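Local coordinates for decaprenyl diphosphate synthase (Rhodobacter capsulatus, PDB 3MZV), which probably elongates farnesyl diphosphate with isopentenyl diphosphate, using magnesium, into a long all-trans polyprenyl diphosphate that supplies the side chain of isoprenoid quinones, at residues N26-E31 / F74-A79; E155-T160 / Y172-R177; D210-A215 / D326-R331; R241-T246 / G271-G276. All coordinates share one frame; numbering follows the deposited sequence.

Interaction 1. Residues N26-E31 / F74-A79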
loop_
_atom_site.group_PDB
_atom_site.type_symbol
_atom_site.label_atom_id
_atom_site.label_comp_id
_atom_site.label_asym_id
_atom_site.label_seq_id
_atom_site.Cartn_x
_atom_site.Cartn_y
_atom_site.Cartn_z
ATOM N N ASN B 26 10.632 13.543 12.867
ATOM C CA ASN B 26 9.306 14.016 13.276
ATOM C C ASN B 26 8.814 15.128 12.307
ATOM O O ASN B 26 7.688 15.051 11.773
ATOM C CB ASN B 26 9.336 14.486 14.770
ATOM C CG ASN B 26 9.452 13.340 15.769
ATOM O OD1 ASN B 26 9.139 12.213 15.458
ATOM N ND2 ASN B 26 9.866 13.649 17.009
ATOM N N ALA B 27 9.677 16.104 12.013
ATOM C CA ALA B 27 9.356 17.197 11.098
ATOM C C ALA B 27 8.995 16.800 9.641
ATOM O O ALA B 27 8.047 17.339 9.035
ATOM C CB ALA B 27 10.490 18.207 11.099
ATOM N N LEU B 28 9.779 15.899 9.074
ATOM C CA LEU B 28 9.574 15.437 7.726
ATOM C C LEU B 28 8.291 14.625 7.624
ATOM O O LEU B 28 7.585 14.714 6.608
ATOM C CB LEU B 28 10.794 14.584 7.311
ATOM C CG LEU B 28 11.155 14.416 5.846
ATOM C CD1 LEU B 28 11.178 15.709 5.002
ATOM C CD2 LEU B 28 12.546 13.691 5.861
ATOM N N ILE B 29 7.999 13.843 8.660
ATOM C CA ILE B 29 6.766 13.050 8.782
ATOM C C ILE B 29 5.518 13.952 8.747
ATOM O O ILE B 29 4.566 13.721 7.982
ATOM C CB ILE B 29 6.792 12.183 10.074
ATOM C CG1 ILE B 29 7.758 10.998 9.900
ATOM C CG2 ILE B 29 5.363 11.615 10.429
ATOM C CD1 ILE B 29 7.711 9.972 11.022
ATOM N N ARG B 30 5.542 14.988 9.572
ATOM C CA ARG B 30 4.433 15.913 9.648
ATOM C C ARG B 30 4.276 16.596 8.276
ATOM O O ARG B 30 3.160 16.735 7.756
ATOM C CB ARG B 30 4.660 16.919 10.799
ATOM N N GLU B 31 5.397 16.937 7.648
ATOM C CA GLU B 31 5.364 17.588 6.349
ATOM C C GLU B 31 4.794 16.662 5.252
ATOM O O GLU B 31 3.924 17.086 4.478
ATOM C CB GLU B 31 6.759 18.142 6.019
ATOM C CG GLU B 31 7.061 18.530 4.601
ATOM C CD GLU B 31 8.580 18.647 4.373
ATOM O OE1 GLU B 31 9.276 19.118 5.323
ATOM O OE2 GLU B 31 9.084 18.259 3.275
ATOM N N PHE B 74 20.476 12.587 4.501
ATOM C CA PHE B 74 19.451 11.671 3.991
ATOM C C PHE B 74 19.133 10.478 4.885
ATOM O O PHE B 74 18.266 9.678 4.554
ATOM C CB PHE B 74 19.835 11.200 2.607
ATOM C CG PHE B 74 19.763 12.302 1.557
ATOM C CD1 PHE B 74 18.652 13.069 1.420
ATOM C CD2 PHE B 74 20.861 12.587 0.754
ATOM C CE1 PHE B 74 18.596 14.083 0.458
ATOM C CE2 PHE B 74 20.796 13.608 -0.214
ATOM C CZ PHE B 74 19.665 14.341 -0.332
ATOM N N HIS B 75 19.834 10.331 6.002
ATOM C CA HIS B 75 19.460 9.309 6.979
ATOM C C HIS B 75 18.100 9.702 7.641
ATOM O O HIS B 75 17.336 8.845 8.066
ATOM C CB HIS B 75 20.561 9.087 8.015
ATOM C CG HIS B 75 20.847 10.277 8.842
ATOM N ND1 HIS B 75 21.037 11.529 8.299
ATOM C CD2 HIS B 75 21.002 10.418 10.184
ATOM C CE1 HIS B 75 21.254 12.398 9.271
ATOM N NE2 HIS B 75 21.244 11.750 10.425
ATOM N N VAL B 76 17.836 10.990 7.725
ATOM C CA VAL B 76 16.526 11.490 8.194
ATOM C C VAL B 76 15.363 11.056 7.284
ATOM O O VAL B 76 14.369 10.428 7.735
ATOM C CB VAL B 76 16.565 13.016 8.417
ATOM C CG1 VAL B 76 15.170 13.491 8.854
ATOM C CG2 VAL B 76 17.610 13.341 9.551
ATOM N N HIS B 77 15.546 11.265 5.994
ATOM C CA HIS B 77 14.581 10.824 4.987
ATOM C C HIS B 77 14.337 9.319 5.096
ATOM O O HIS B 77 13.196 8.859 5.069
ATOM C CB HIS B 77 15.039 11.146 3.568
ATOM C CG HIS B 77 15.299 12.598 3.316
ATOM N ND1 HIS B 77 16.242 13.317 4.019
ATOM C CD2 HIS B 77 14.754 13.460 2.421
ATOM C CE1 HIS B 77 16.252 14.567 3.577
ATOM N NE2 HIS B 77 15.339 14.683 2.627
ATOM N N LEU B 78 15.403 8.535 5.235
ATOM C CA LEU B 78 15.260 7.093 5.304
ATOM C C LEU B 78 14.530 6.641 6.572
ATOM O O LEU B 78 13.663 5.745 6.510
ATOM C CB LEU B 78 16.652 6.426 5.243
ATOM C CG LEU B 78 17.363 6.614 3.877
ATOM C CD1 LEU B 78 18.769 5.991 3.830
ATOM C CD2 LEU B 78 16.524 6.003 2.810
ATOM N N ALA B 79 14.900 7.236 7.697
ATOM C CA ALA B 79 14.225 6.955 8.994
ATOM C C ALA B 79 12.717 7.306 8.936
ATOM O O ALA B 79 11.884 6.502 9.404
ATOM C CB ALA B 79 14.899 7.639 10.137
#
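L28 of helix 19-32 reaches over H77 near the start of helix 74-96, a small surface helix-helix contact in the all-helical isoprenoid synthase fold. The tight part is almost the work of one methyl: L28 CD2 lies 3.6 Å from H77 CA and 4.0 Å from the centroid of the H77 ring, only 15° off the ring normal, a CH-pi contact over the face. The first torsion of L28 sets CG anti to its own backbone nitrogen (chi1 -156°) and brings it toward helix 74-96; the second (chi2 47°) then turns CD2, rather than CD1, onto H77. The same CD2 also meets V76 CG1 at 4.0 Å, so the leucine tip rests against a methyl, a backbone carbon and a ring at once. The backbones themselves keep apart, with L28 CA and H77 CA 7.3 Å from each other.

The outer side is looser. There helix 19-32 turns an exposed flank, with N26, A27 and E31, to the solvent, and the two segments bury just 131 Å² in total. On the protein side, L131 of helix 114-133 touches both L28 and H77. The imidazole is also tethered within its own chain neighbourhood, H77 ND1 making a weak hydrogen bond to P73 O. Its second face is taken as well: F74 CD1 sits 3.5 Å above the ring plane, over the centre, opposite L28 CD2.

Interaction 2. Residues E155-T160 / Y172-R177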
loop_
_atom_site.group_PDB
_atom_site.type_symbol
_atom_site.label_atom_id
_atom_site.label_comp_id
_atom_site.label_asym_id
_atom_site.label_seq_id
_atom_site.Cartn_x
_atom_site.Cartn_y
_atom_site.Cartn_z
ATOM N N GLU B 155 2.702 -11.410 6.217
ATOM C CA GLU B 155 1.326 -11.339 6.674
ATOM C C GLU B 155 0.381 -12.313 5.970
ATOM O O GLU B 155 -0.465 -12.924 6.597
ATOM C CB GLU B 155 0.822 -9.891 6.586
ATOM C CG GLU B 155 1.601 -9.007 7.605
ATOM C CD GLU B 155 1.091 -7.575 7.731
ATOM O OE1 GLU B 155 0.239 -7.159 6.921
ATOM O OE2 GLU B 155 1.546 -6.862 8.657
ATOM N N VAL B 156 0.508 -12.495 4.650
ATOM C CA VAL B 156 -0.269 -13.534 3.981
ATOM C C VAL B 156 0.143 -14.949 4.439
ATOM O O VAL B 156 -0.718 -15.847 4.638
ATOM C CB VAL B 156 -0.128 -13.437 2.466
ATOM C CG1 VAL B 156 -0.848 -14.592 1.786
ATOM C CG2 VAL B 156 -0.734 -12.120 2.011
ATOM N N LEU B 157 1.441 -15.174 4.588
ATOM C CA LEU B 157 1.906 -16.441 5.158
ATOM C C LEU B 157 1.330 -16.703 6.566
ATOM O O LEU B 157 0.946 -17.841 6.884
ATOM C CB LEU B 157 3.429 -16.499 5.200
ATOM C CG LEU B 157 4.002 -17.871 5.617
ATOM C CD1 LEU B 157 3.383 -19.071 4.814
ATOM C CD2 LEU B 157 5.490 -17.873 5.473
ATOM N N GLN B 158 1.256 -15.665 7.388
ATOM C CA GLN B 158 0.744 -15.792 8.734
ATOM C C GLN B 158 -0.708 -16.283 8.701
ATOM O O GLN B 158 -1.115 -17.077 9.570
ATOM C CB GLN B 158 0.825 -14.440 9.470
ATOM C CG GLN B 158 0.358 -14.489 10.908
ATOM C CD GLN B 158 0.605 -13.205 11.646
ATOM O OE1 GLN B 158 1.207 -13.195 12.724
ATOM N NE2 GLN B 158 0.164 -12.084 11.055
ATOM N N LEU B 159 -1.475 -15.787 7.719
ATOM C CA LEU B 159 -2.861 -16.219 7.517
ATOM C C LEU B 159 -3.001 -17.692 7.144
ATOM O O LEU B 159 -3.883 -18.357 7.647
ATOM C CB LEU B 159 -3.541 -15.407 6.424
ATOM C CG LEU B 159 -3.956 -14.005 6.815
ATOM C CD1 LEU B 159 -4.479 -13.309 5.584
ATOM C CD2 LEU B 159 -4.997 -14.029 7.961
ATOM N N THR B 160 -2.161 -18.195 6.246
ATOM C CA THR B 160 -2.233 -19.600 5.845
ATOM C C THR B 160 -1.666 -20.515 6.920
ATOM O O THR B 160 -2.111 -21.647 7.099
ATOM C CB THR B 160 -1.440 -19.835 4.556
ATOM O OG1 THR B 160 -0.089 -19.397 4.748
ATOM C CG2 THR B 160 -2.082 -19.078 3.419
ATOM N N TYR B 172 7.274 -20.652 10.916
ATOM C CA TYR B 172 7.077 -19.594 11.880
ATOM C C TYR B 172 8.175 -18.535 11.753
ATOM O O TYR B 172 7.870 -17.350 11.833
ATOM C CB TYR B 172 7.000 -20.145 13.313
ATOM C CG TYR B 172 7.126 -19.105 14.425
ATOM C CD1 TYR B 172 6.086 -18.284 14.740
ATOM C CD2 TYR B 172 8.317 -18.962 15.137
ATOM C CE1 TYR B 172 6.186 -17.347 15.734
ATOM C CE2 TYR B 172 8.433 -18.017 16.181
ATOM C CZ TYR B 172 7.379 -17.206 16.451
ATOM O OH TYR B 172 7.464 -16.240 17.471
ATOM N N LEU B 173 9.428 -18.978 11.625
ATOM C CA LEU B 173 10.570 -18.069 11.472
ATOM C C LEU B 173 10.415 -17.218 10.188
ATOM O O LEU B 173 10.697 -16.044 10.187
ATOM C CB LEU B 173 11.888 -18.835 11.440
ATOM C CG LEU B 173 13.088 -17.911 11.241
ATOM C CD1 LEU B 173 13.156 -16.837 12.379
ATOM C CD2 LEU B 173 14.393 -18.708 11.155
ATOM N N ARG B 174 9.919 -17.821 9.130
ATOM C CA ARG B 174 9.645 -17.105 7.888
ATOM C C ARG B 174 8.571 -16.038 8.082
ATOM O O ARG B 174 8.698 -14.936 7.560
ATOM C CB ARG B 174 9.247 -18.122 6.827
ATOM C CG ARG B 174 9.151 -17.625 5.391
ATOM C CD ARG B 174 9.721 -18.724 4.442
ATOM N NE ARG B 174 9.528 -20.095 4.951
ATOM C CZ ARG B 174 10.295 -21.153 4.645
ATOM N NH1 ARG B 174 10.013 -22.353 5.164
ATOM N NH2 ARG B 174 11.335 -21.040 3.822
ATOM N N VAL B 175 7.525 -16.348 8.843
ATOM C CA VAL B 175 6.462 -15.403 9.098
ATOM C C VAL B 175 7.000 -14.238 9.889
ATOM O O VAL B 175 6.725 -13.074 9.568
ATOM C CB VAL B 175 5.296 -16.022 9.892
ATOM C CG1 VAL B 175 4.436 -14.935 10.540
ATOM C CG2 VAL B 175 4.487 -17.002 8.992
ATOM N N ILE B 176 7.751 -14.510 10.954
ATOM C CA ILE B 176 8.156 -13.405 11.776
ATOM C C ILE B 176 9.248 -12.579 11.066
ATOM O O ILE B 176 9.297 -11.383 11.277
ATOM C CB ILE B 176 8.544 -13.819 13.226
ATOM C CG1 ILE B 176 9.783 -14.709 13.256
ATOM C CG2 ILE B 176 7.329 -14.505 13.881
ATOM C CD1 ILE B 176 10.245 -15.094 14.751
ATOM N N ARG B 177 10.096 -13.234 10.272
ATOM C CA ARG B 177 11.167 -12.575 9.502
ATOM C C ARG B 177 10.543 -11.633 8.473
ATOM O O ARG B 177 10.991 -10.503 8.296
ATOM C CB ARG B 177 12.102 -13.614 8.841
ATOM C CG ARG B 177 13.312 -13.055 8.082
ATOM C CD ARG B 177 14.367 -14.142 7.958
ATOM N NE ARG B 177 15.504 -14.073 8.865
ATOM C CZ ARG B 177 16.219 -15.136 9.256
ATOM N NH1 ARG B 177 17.274 -14.991 10.052
ATOM N NH2 ARG B 177 15.874 -16.366 8.879
#
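A first torsion of -173° sets L157 CG anti to its backbone nitrogen and sends the branched end of the side chain toward helix 169-194, where V175, with CG1 likewise turned away from its nitrogen (chi1 161°), splays two methyls over two neighbours. V175 CG2 presses against L157 CG at 3.5 Å and also meets L157 CD2. V175 CG1 goes the other way, 3.8 Å from Q158 CB, where the two side chains run about at right angles. L157 CD2 meanwhile lies against the aliphatic root of R174, 3.7 Å from R174 CG, so a charged side chain contributes only its methylenes here. An alanine in place of V175 would strip away both methyls and would probably leave L157 CG and Q158 CB without their main packing partner on the facing helix. The polar end of Q158 looks beyond the contact, its OE1 hydrogen-bonded to K179 NZ. On the first helix, T160 OG1 donates to L157 O at 2.8 Å, tilted out of the carbonyl plane.

These are consecutive helices joined by a short connection, an antiparallel helical hairpin: the segment axes approach to 8.6 Å and their directions differ by 144°. The hairpin has neighbours on several sides. I176 packs on helix 199-224, E155 on helix 74-96 and Y172 on helix 247-254, while the second subunit brings its L119 against E155 and V156 and its H37 against R174.

Interaction 3. Residues D210-A215 / D326-R331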
loop_
_atom_site.group_PDB
_atom_site.type_symbol
_atom_site.label_atom_id
_atom_site.label_comp_id
_atom_site.label_asym_id
_atom_site.label_seq_id
_atom_site.Cartn_x
_atom_site.Cartn_y
_atom_site.Cartn_z
ATOM N N ASP B 210 18.144 -7.926 11.588
ATOM C CA ASP B 210 17.384 -9.162 11.377
ATOM C C ASP B 210 17.233 -9.935 12.691
ATOM O O ASP B 210 16.148 -10.289 13.081
ATOM C CB ASP B 210 18.111 -10.034 10.330
ATOM C CG ASP B 210 17.482 -11.396 10.124
ATOM O OD1 ASP B 210 16.335 -11.496 9.616
ATOM O OD2 ASP B 210 18.163 -12.394 10.455
ATOM N N ALA B 211 18.344 -10.170 13.372
ATOM C CA ALA B 211 18.317 -10.874 14.668
ATOM C C ALA B 211 17.496 -10.129 15.743
ATOM O O ALA B 211 16.743 -10.713 16.526
ATOM C CB ALA B 211 19.774 -11.134 15.160
ATOM N N LEU B 212 17.686 -8.830 15.858
ATOM C CA LEU B 212 16.952 -8.071 16.851
ATOM C C LEU B 212 15.460 -8.141 16.576
ATOM O O LEU B 212 14.663 -8.164 17.522
ATOM C CB LEU B 212 17.427 -6.604 16.898
ATOM C CG LEU B 212 16.982 -5.647 18.005
ATOM C CD1 LEU B 212 17.720 -5.931 19.270
ATOM C CD2 LEU B 212 17.240 -4.199 17.504
ATOM N N GLY B 213 15.071 -8.040 15.305
ATOM C CA GLY B 213 13.650 -8.045 14.945
ATOM C C GLY B 213 13.006 -9.401 15.220
ATOM O O GLY B 213 11.895 -9.469 15.750
ATOM N N ILE B 214 13.739 -10.472 14.888
ATOM C CA ILE B 214 13.337 -11.809 15.256
ATOM C C ILE B 214 13.143 -11.918 16.786
ATOM O O ILE B 214 12.064 -12.299 17.211
ATOM C CB ILE B 214 14.290 -12.855 14.756
ATOM C CG1 ILE B 214 14.196 -12.971 13.259
ATOM C CG2 ILE B 214 13.938 -14.257 15.422
ATOM C CD1 ILE B 214 15.361 -13.661 12.633
ATOM N N ALA B 215 14.122 -11.501 17.577
ATOM C CA ALA B 215 13.997 -11.488 19.032
ATOM C C ALA B 215 12.803 -10.714 19.468
ATOM O O ALA B 215 12.065 -11.128 20.340
ATOM C CB ALA B 215 15.294 -10.916 19.729
ATOM N N ASP B 326 19.906 -6.205 24.755
ATOM C CA ASP B 326 19.510 -6.596 26.113
ATOM C C ASP B 326 18.087 -6.097 26.402
ATOM O O ASP B 326 17.223 -6.857 26.833
ATOM C CB ASP B 326 20.493 -6.047 27.170
ATOM C CG ASP B 326 21.799 -6.843 27.225
ATOM O OD1 ASP B 326 21.815 -8.047 26.865
ATOM O OD2 ASP B 326 22.826 -6.292 27.659
ATOM N N TYR B 327 17.858 -4.821 26.137
ATOM C CA TYR B 327 16.562 -4.169 26.342
ATOM C C TYR B 327 15.398 -4.907 25.684
ATOM O O TYR B 327 14.419 -5.124 26.352
ATOM C CB TYR B 327 16.591 -2.738 25.814
ATOM C CG TYR B 327 15.243 -2.035 25.773
ATOM C CD1 TYR B 327 14.651 -1.540 26.935
ATOM C CD2 TYR B 327 14.572 -1.880 24.572
ATOM C CE1 TYR B 327 13.410 -0.879 26.882
ATOM C CE2 TYR B 327 13.333 -1.246 24.511
ATOM C CZ TYR B 327 12.771 -0.748 25.669
ATOM O OH TYR B 327 11.548 -0.137 25.582
ATOM N N VAL B 328 15.556 -5.366 24.452
ATOM C CA VAL B 328 14.462 -6.031 23.719
ATOM C C VAL B 328 13.965 -7.270 24.491
ATOM O O VAL B 328 12.771 -7.589 24.414
ATOM C CB VAL B 328 14.870 -6.376 22.257
ATOM C CG1 VAL B 328 13.954 -7.468 21.675
ATOM C CG2 VAL B 328 14.843 -5.117 21.375
ATOM N N VAL B 329 14.855 -7.951 25.240
ATOM C CA VAL B 329 14.500 -9.170 25.983
ATOM C C VAL B 329 14.432 -8.964 27.478
ATOM O O VAL B 329 14.306 -9.918 28.227
ATOM C CB VAL B 329 15.465 -10.375 25.701
ATOM C CG1 VAL B 329 15.366 -10.815 24.219
ATOM C CG2 VAL B 329 16.906 -10.062 26.139
ATOM N N GLU B 330 14.516 -7.710 27.929
ATOM C CA GLU B 330 14.513 -7.425 29.355
ATOM C C GLU B 330 13.273 -7.996 30.035
ATOM O O GLU B 330 13.338 -8.468 31.157
ATOM C CB GLU B 330 14.581 -5.904 29.583
ATOM C CG GLU B 330 14.793 -5.459 30.991
ATOM C CD GLU B 330 13.560 -5.580 31.901
ATOM O OE1 GLU B 330 12.424 -5.257 31.425
ATOM O OE2 GLU B 330 13.750 -5.950 33.099
ATOM N N ARG B 331 12.133 -7.912 29.372
ATOM C CA ARG B 331 10.897 -8.391 29.963
ATOM C C ARG B 331 10.851 -9.916 30.118
ATOM O O ARG B 331 9.976 -10.416 30.821
ATOM C CB ARG B 331 9.681 -7.941 29.150
ATOM C CG ARG B 331 9.339 -6.463 29.327
ATOM C CD ARG B 331 8.155 -6.090 28.463
ATOM N NE ARG B 331 8.493 -6.179 27.060
ATOM C CZ ARG B 331 7.677 -5.851 26.050
ATOM N NH1 ARG B 331 6.438 -5.382 26.266
ATOM N NH2 ARG B 331 8.104 -5.975 24.817
#
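V328 splits its two methyls between two partners, L212 and A215, residues three apart on helix 199-224. Its first torsion (chi1 160°) puts CG1 anti to the backbone nitrogen and CG2 beside that nitrogen. CG2 meets L212 CD1 at 3.7 Å, and the two side chains pass at a slant. CG1 settles instead over the backbone of A215, 4.1 Å from A215 C, with A215 CB hardly farther off. The leucine does not start out facing V328: its bond from CA to CB runs past the other segment, and the anti placement of CG (chi1 -170°) followed by chi2 of 76° turns CD1 onto the valine. A215, in contrast, has its CB directed toward V328 and offers a single methyl. V329 adds a fainter touch, its CG1 lying 4.5 Å from A215 CB.

The contact is wholly apolar and buried, plain helix packing inside the all-alpha isoprenoid synthase fold, and it docks the C-terminal part of the chain, helix 316-328, on helix 199-224. F216 of the latter also packs on V328, V219 touches V329, and from helix 290-308 T302 touches both A215 and V329.

Interaction 4. Residues R241-T246 / G271-G276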
loop_
_atom_site.group_PDB
_atom_site.type_symbol
_atom_site.label_atom_id
_atom_site.label_comp_id
_atom_site.label_asym_id
_atom_site.label_seq_id
_atom_site.Cartn_x
_atom_site.Cartn_y
_atom_site.Cartn_z
ATOM N N ARG B 241 -6.704 -16.883 20.728
ATOM C CA ARG B 241 -8.021 -16.558 20.071
ATOM C C ARG B 241 -7.964 -16.517 18.549
ATOM O O ARG B 241 -8.872 -17.019 17.875
ATOM C CB ARG B 241 -8.566 -15.246 20.629
ATOM C CG ARG B 241 -8.940 -15.397 22.114
ATOM C CD ARG B 241 -9.438 -14.097 22.814
ATOM N NE ARG B 241 -9.233 -14.258 24.264
ATOM C CZ ARG B 241 -8.328 -13.619 25.015
ATOM N NH1 ARG B 241 -7.538 -12.668 24.510
ATOM N NH2 ARG B 241 -8.231 -13.927 26.315
ATOM N N GLU B 242 -6.907 -15.942 17.979
ATOM C CA GLU B 242 -6.769 -15.892 16.534
ATOM C C GLU B 242 -6.187 -17.158 15.931
ATOM O O GLU B 242 -6.009 -17.253 14.712
ATOM C CB GLU B 242 -5.910 -14.697 16.129
ATOM C CG GLU B 242 -6.402 -13.423 16.737
ATOM C CD GLU B 242 -6.379 -12.310 15.760
ATOM O OE1 GLU B 242 -5.246 -11.989 15.299
ATOM O OE2 GLU B 242 -7.492 -11.781 15.450
ATOM N N ARG B 243 -5.870 -18.135 16.793
ATOM C CA ARG B 243 -5.440 -19.444 16.346
ATOM C C ARG B 243 -4.165 -19.380 15.538
ATOM O O ARG B 243 -3.926 -20.203 14.636
ATOM C CB ARG B 243 -6.573 -20.164 15.633
ATOM C CG ARG B 243 -7.817 -20.215 16.520
ATOM C CD ARG B 243 -9.129 -20.182 15.760
ATOM N NE ARG B 243 -9.256 -21.314 14.846
ATOM C CZ ARG B 243 -10.257 -21.473 13.989
ATOM N NH1 ARG B 243 -10.276 -22.533 13.196
ATOM N NH2 ARG B 243 -11.229 -20.570 13.922
ATOM N N LYS B 244 -3.309 -18.423 15.895
ATOM C CA LYS B 244 -2.000 -18.306 15.257
ATOM C C LYS B 244 -1.067 -19.422 15.699
ATOM O O LYS B 244 -1.084 -19.829 16.848
ATOM C CB LYS B 244 -1.355 -16.927 15.532
ATOM C CG LYS B 244 -2.063 -15.794 14.812
ATOM C CD LYS B 244 -1.458 -14.412 15.121
ATOM C CE LYS B 244 -2.264 -13.319 14.351
ATOM N NZ LYS B 244 -1.720 -11.939 14.590
ATOM N N LEU B 245 -0.270 -19.938 14.766
ATOM C CA LEU B 245 0.749 -20.935 15.095
ATOM C C LEU B 245 2.057 -20.195 15.381
ATOM O O LEU B 245 2.811 -19.857 14.440
ATOM C CB LEU B 245 0.919 -21.964 13.980
ATOM C CG LEU B 245 -0.046 -23.151 14.097
ATOM C CD1 LEU B 245 0.308 -23.984 15.376
ATOM C CD2 LEU B 245 -1.516 -22.709 14.123
ATOM N N THR B 246 2.264 -19.884 16.676
ATOM C CA THR B 246 3.510 -19.269 17.144
ATOM C C THR B 246 4.351 -20.298 17.880
ATOM O O THR B 246 3.825 -21.331 18.299
ATOM C CB THR B 246 3.207 -18.033 18.034
ATOM O OG1 THR B 246 2.485 -18.395 19.204
ATOM C CG2 THR B 246 2.400 -16.950 17.233
ATOM N N GLY B 271 -11.219 -24.408 16.200
ATOM C CA GLY B 271 -11.528 -23.127 16.841
ATOM C C GLY B 271 -12.645 -23.142 17.868
ATOM O O GLY B 271 -13.196 -22.095 18.229
ATOM N N ASP B 272 -12.969 -24.329 18.383
ATOM C CA ASP B 272 -13.951 -24.474 19.436
ATOM C C ASP B 272 -13.251 -24.167 20.745
ATOM O O ASP B 272 -12.723 -25.062 21.422
ATOM C CB ASP B 272 -14.496 -25.897 19.394
ATOM C CG ASP B 272 -15.482 -26.214 20.528
ATOM O OD1 ASP B 272 -15.883 -25.312 21.311
ATOM O OD2 ASP B 272 -15.847 -27.416 20.630
ATOM N N GLN B 273 -13.183 -22.893 21.092
ATOM C CA GLN B 273 -12.542 -22.488 22.337
ATOM C C GLN B 273 -13.595 -22.206 23.359
ATOM O O GLN B 273 -14.587 -21.578 23.055
ATOM C CB GLN B 273 -11.602 -21.297 22.127
ATOM C CG GLN B 273 -10.485 -21.654 21.185
ATOM C CD GLN B 273 -9.529 -20.516 20.832
ATOM O OE1 GLN B 273 -9.643 -19.386 21.327
ATOM N NE2 GLN B 273 -8.551 -20.836 19.989
ATOM N N GLN B 274 -13.391 -22.688 24.577
ATOM C CA GLN B 274 -14.360 -22.516 25.620
ATOM C C GLN B 274 -13.633 -21.971 26.818
ATOM O O GLN B 274 -12.415 -21.915 26.832
ATOM C CB GLN B 274 -15.079 -23.843 25.943
ATOM C CG GLN B 274 -15.647 -24.572 24.680
ATOM C CD GLN B 274 -16.382 -25.865 25.022
ATOM O OE1 GLN B 274 -16.865 -26.036 26.137
ATOM N NE2 GLN B 274 -16.454 -26.781 24.066
ATOM N N ASP B 275 -14.381 -21.567 27.832
ATOM C CA ASP B 275 -13.744 -20.991 29.019
ATOM C C ASP B 275 -12.782 -21.948 29.660
ATOM O O ASP B 275 -13.081 -23.130 29.835
ATOM C CB ASP B 275 -14.776 -20.511 30.024
ATOM C CG ASP B 275 -15.414 -19.243 29.573
ATOM O OD1 ASP B 275 -14.745 -18.187 29.663
ATOM O OD2 ASP B 275 -16.559 -19.312 29.084
ATOM N N GLY B 276 -11.597 -21.427 29.980
ATOM C CA GLY B 276 -10.545 -22.230 30.574
ATOM C C GLY B 276 -9.516 -22.758 29.565
ATOM O O GLY B 276 -8.433 -23.169 29.959
#
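R243 reaches from one surface loop to G271 in another, beyond helices 247-254 and 258-270, its guanidinium laid flat over the glycine. CB sets out toward the 271-276 segment, and CG passes Q273 NE2 at 3.6 Å. A bent chain (chi2 148°, chi3 60°) then turns the rest over G271: CD is 3.9 Å from G271 CA, NE and CZ each come to 3.5 Å of the same carbon, and this CA lies over the centre of the guanidinium face. At the tip NH1 nears G271 N at 3.7 Å, and NH2 lies so close to G271 that a side chain there would clash with it. Both loops follow helices: R243 ends helix 238-241 in a Schellman motif, and G271, also at positive phi, follows helix 258-270. The arginine uses that second helix end, donating NE to I268 O and, weakly, NH1 to E269 O, where its charge probably offsets the carbonyl-rich terminus. A leucine in its place would probably leave I268 O without this donor and take away the flat group that packs on G271 CA. Q273, extended beyond CG, crosses R243 at a slant, its amide plane 69° from the guanidinium. Its NE2 hydrogen-bonds to V267 O and F240 O, linking the ends of both helices, while its OE1 rests 3.5 Å from R241 CA.

From the N terminus, interaction 1 comes first, bringing helix 19-32 to helix 74-96 and closing a loop of 42 residues. Interaction 2 follows, closing the short connection between helices 138-161 and 169-194. Interaction 3 spans the widest loop, joining helix 199-224 to the C-terminal helix, and interaction 4 lies wholly within that span, pairing two surface loops. None of the loops cross. Interaction 2 touches both 3 and 4: R177 NH1 meets D210 OD2 of interaction 3 in a 2.8 Å salt bridge, and Y172 packs on T246 of interaction 4. Interaction 1 stands apart, on the opposite side of the chain's centre from interaction 4, their centres 41 Å apart.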